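178aa long hypothetical molybdenum cofactor biosynthesis protein B (Sulfolobus tokodaii, PDB 3IWT) probably takes part in molybdenum cofactor biosynthesis as a MoaB-type protein of the MogA/MoaB family, whose fold is thought to bind molybdopterin. Local coordinates at residues N17-I23 with V82-T88. Numbering follows the deposited sequence.
Sequences NFYVITI and VDVIIST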
loop_
_atom_site.group_PDB
_atom_site.type_symbol
_atom_site.label_atom_id
_atom_site.label_comp_id
_atom_site.label_asym_id
_atom_site.label_seq_id
_atom_site.Cartn_x
_atom_site.Cartn_y
_atom_site.Cartn_z
ATOM N N ASN A 17 28.244 -3.559 -17.649
ATOM C CA ASN A 17 28.519 -2.135 -17.406
ATOM C C ASN A 17 27.810 -1.619 -16.139
ATOM O O ASN A 17 26.572 -1.717 -15.998
ATOM C CB ASN A 17 28.064 -1.297 -18.590
ATOM C CG ASN A 17 28.775 -1.637 -19.894
ATOM O OD1 ASN A 17 28.158 -1.602 -20.963
ATOM N ND2 ASN A 17 30.049 -1.889 -19.830
ATOM N N PHE A 18 28.588 -1.046 -15.232
ATOM C CA PHE A 18 28.093 -0.614 -13.919
ATOM C C PHE A 18 28.227 0.893 -13.787
ATOM O O PHE A 18 29.197 1.480 -14.279
ATOM C CB PHE A 18 28.894 -1.283 -12.797
ATOM C CG PHE A 18 28.585 -2.740 -12.609
ATOM C CD1 PHE A 18 29.040 -3.665 -13.514
ATOM C CD2 PHE A 18 27.803 -3.172 -11.529
ATOM C CE1 PHE A 18 28.782 -5.013 -13.360
ATOM C CE2 PHE A 18 27.533 -4.537 -11.355
ATOM C CZ PHE A 18 28.005 -5.450 -12.294
ATOM N N TYR A 19 27.251 1.509 -13.115
ATOM C CA TYR A 19 27.320 2.903 -12.716
ATOM C C TYR A 19 27.298 2.950 -11.184
ATOM O O TYR A 19 26.437 2.324 -10.547
ATOM C CB TYR A 19 26.119 3.660 -13.275
ATOM C CG TYR A 19 26.231 5.157 -13.243
ATOM C CD1 TYR A 19 26.353 5.878 -14.427
ATOM C CD2 TYR A 19 26.184 5.854 -12.048
ATOM C CE1 TYR A 19 26.405 7.261 -14.424
ATOM C CE2 TYR A 19 26.279 7.225 -12.023
ATOM C CZ TYR A 19 26.381 7.927 -13.220
ATOM O OH TYR A 19 26.426 9.292 -13.205
ATOM N N VAL A 20 28.223 3.710 -10.601
ATOM C CA VAL A 20 28.410 3.694 -9.146
ATOM C C VAL A 20 27.986 5.044 -8.564
ATOM O O VAL A 20 28.431 6.085 -9.038
ATOM C CB VAL A 20 29.869 3.385 -8.742
ATOM C CG1 VAL A 20 30.039 3.357 -7.211
ATOM C CG2 VAL A 20 30.319 2.047 -9.335
ATOM N N ILE A 21 27.164 5.017 -7.523
ATOM C CA ILE A 21 26.688 6.259 -6.904
ATOM C C ILE A 21 27.022 6.275 -5.419
ATOM O O ILE A 21 26.623 5.376 -4.661
ATOM C CB ILE A 21 25.173 6.466 -7.104
ATOM C CG1 ILE A 21 24.790 6.435 -8.586
ATOM C CG2 ILE A 21 24.687 7.792 -6.430
ATOM C CD1 ILE A 21 23.261 6.478 -8.819
ATOM N N THR A 22 27.747 7.290 -4.979
ATOM C CA THR A 22 28.071 7.397 -3.553
ATOM C C THR A 22 27.152 8.435 -2.942
ATOM O O THR A 22 27.059 9.538 -3.448
ATOM C CB THR A 22 29.564 7.735 -3.338
ATOM O OG1 THR A 22 30.337 6.625 -3.787
ATOM C CG2 THR A 22 29.866 8.022 -1.851
ATOM N N ILE A 23 26.458 8.050 -1.864
ATOM C CA ILE A 23 25.525 8.940 -1.168
ATOM C C ILE A 23 26.128 9.274 0.201
ATOM O O ILE A 23 26.099 8.460 1.136
ATOM C CB ILE A 23 24.124 8.303 -1.040
ATOM C CG1 ILE A 23 23.622 7.866 -2.417
ATOM C CG2 ILE A 23 23.168 9.261 -0.399
ATOM C CD1 ILE A 23 22.329 7.056 -2.411
ATOM N N VAL A 82 24.307 1.356 -19.567
ATOM C CA VAL A 82 24.338 0.916 -18.161
ATOM C C VAL A 82 23.524 -0.367 -17.990
ATOM O O VAL A 82 22.361 -0.424 -18.396
ATOM C CB VAL A 82 23.841 2.029 -17.186
ATOM C CG1 VAL A 82 23.627 1.460 -15.761
ATOM C CG2 VAL A 82 24.826 3.205 -17.161
ATOM N N ASP A 83 24.127 -1.394 -17.390
ATOM C CA ASP A 83 23.393 -2.628 -17.045
ATOM C C ASP A 83 22.929 -2.661 -15.591
ATOM O O ASP A 83 21.829 -3.140 -15.276
ATOM C CB ASP A 83 24.249 -3.866 -17.335
ATOM C CG ASP A 83 24.669 -3.960 -18.779
ATOM O OD1 ASP A 83 23.797 -3.831 -19.649
ATOM O OD2 ASP A 83 25.875 -4.163 -19.053
ATOM N N VAL A 84 23.783 -2.171 -14.699
ATOM C CA VAL A 84 23.548 -2.267 -13.266
ATOM C C VAL A 84 23.996 -0.940 -12.627
ATOM O O VAL A 84 25.050 -0.371 -12.995
ATOM C CB VAL A 84 24.371 -3.423 -12.621
ATOM C CG1 VAL A 84 24.070 -3.563 -11.114
ATOM C CG2 VAL A 84 24.179 -4.763 -13.359
ATOM N N ILE A 85 23.211 -0.493 -11.658
ATOM C CA ILE A 85 23.527 0.662 -10.830
ATOM C C ILE A 85 23.724 0.155 -9.405
ATOM O O ILE A 85 22.869 -0.565 -8.883
ATOM C CB ILE A 85 22.397 1.716 -10.841
ATOM C CG1 ILE A 85 22.136 2.226 -12.267
ATOM C CG2 ILE A 85 22.736 2.884 -9.862
ATOM C CD1 ILE A 85 20.804 3.009 -12.475
ATOM N N ILE A 86 24.828 0.567 -8.784
ATOM C CA ILE A 86 25.102 0.258 -7.389
ATOM C C ILE A 86 25.334 1.558 -6.629
ATOM O O ILE A 86 26.172 2.395 -7.008
ATOM C CB ILE A 86 26.324 -0.671 -7.226
ATOM C CG1 ILE A 86 26.151 -1.979 -8.020
ATOM C CG2 ILE A 86 26.586 -0.971 -5.706
ATOM C CD1 ILE A 86 27.357 -2.948 -7.898
ATOM N N SER A 87 24.571 1.746 -5.557
ATOM C CA SER A 87 24.806 2.889 -4.691
ATOM C C SER A 87 25.326 2.435 -3.351
ATOM O O SER A 87 25.013 1.328 -2.883
ATOM C CB SER A 87 23.550 3.764 -4.526
ATOM O OG SER A 87 22.516 3.077 -3.818
ATOM N N THR A 88 26.093 3.308 -2.708
ATOM C CA THR A 88 26.544 3.080 -1.350
ATOM C C THR A 88 26.199 4.285 -0.489
ATOM O O THR A 88 26.591 5.399 -0.811
ATOM C CB THR A 88 28.069 2.805 -1.277
ATOM O OG1 THR A 88 28.518 2.781 0.099
ATOM C CG2 THR A 88 28.902 3.823 -2.070
#
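Phe18 lays one face of its ring over Val84: CG2 of Val84 sits 4.3 Å from the ring centroid of Phe18, 26° off the normal, a CH-pi contact. Phe18 CD2 also meets Ile86 CD1 at 3.7 Å, and Val20 joins them on this face, which helix 40-51 covers through Leu49 and Ile45. Tyr19, Ile21, Ile85 and Ser87 occupy the reverse face, against helix 66-77; there Ile21 CD1 touches Ile85 CG2 at 3.8 Å.

The backbones run parallel; the segment axes approach to 4.7 Å, with 19° between their directions. The odd residues of 17-23 form backbone hydrogen bonds with the even ones of 84-88: Tyr19 N to Val84 O is 2.9 Å, Ile86 N to Tyr19 O 3.0 Å, Ile21 N to Ile86 O 2.9 Å, Thr88 N to Ile21 O 2.9 Å and Ile23 N to Thr88 O 2.9 Å. At the N-terminal end, Asn17 O accepts from both Asp83 N (2.8 Å) and Val84 N (3.1 Å), while Asn17 N donates to Asp83 OD2 at 2.8 Å, with an N-H...O angle of 175°; Asp83 OD1 forms a salt bridge with Arg177.

Strand 17-23 lies between 55-62 and 84-88, inside the helix-flanked sheet of the probable molybdopterin-binding domain. With 13 of 14 touching residues buried under largely apolar cover, backbone N-H and C=O groups pair with each other, and Asp83 satisfies a strand-end amide, its charge balanced by Arg177.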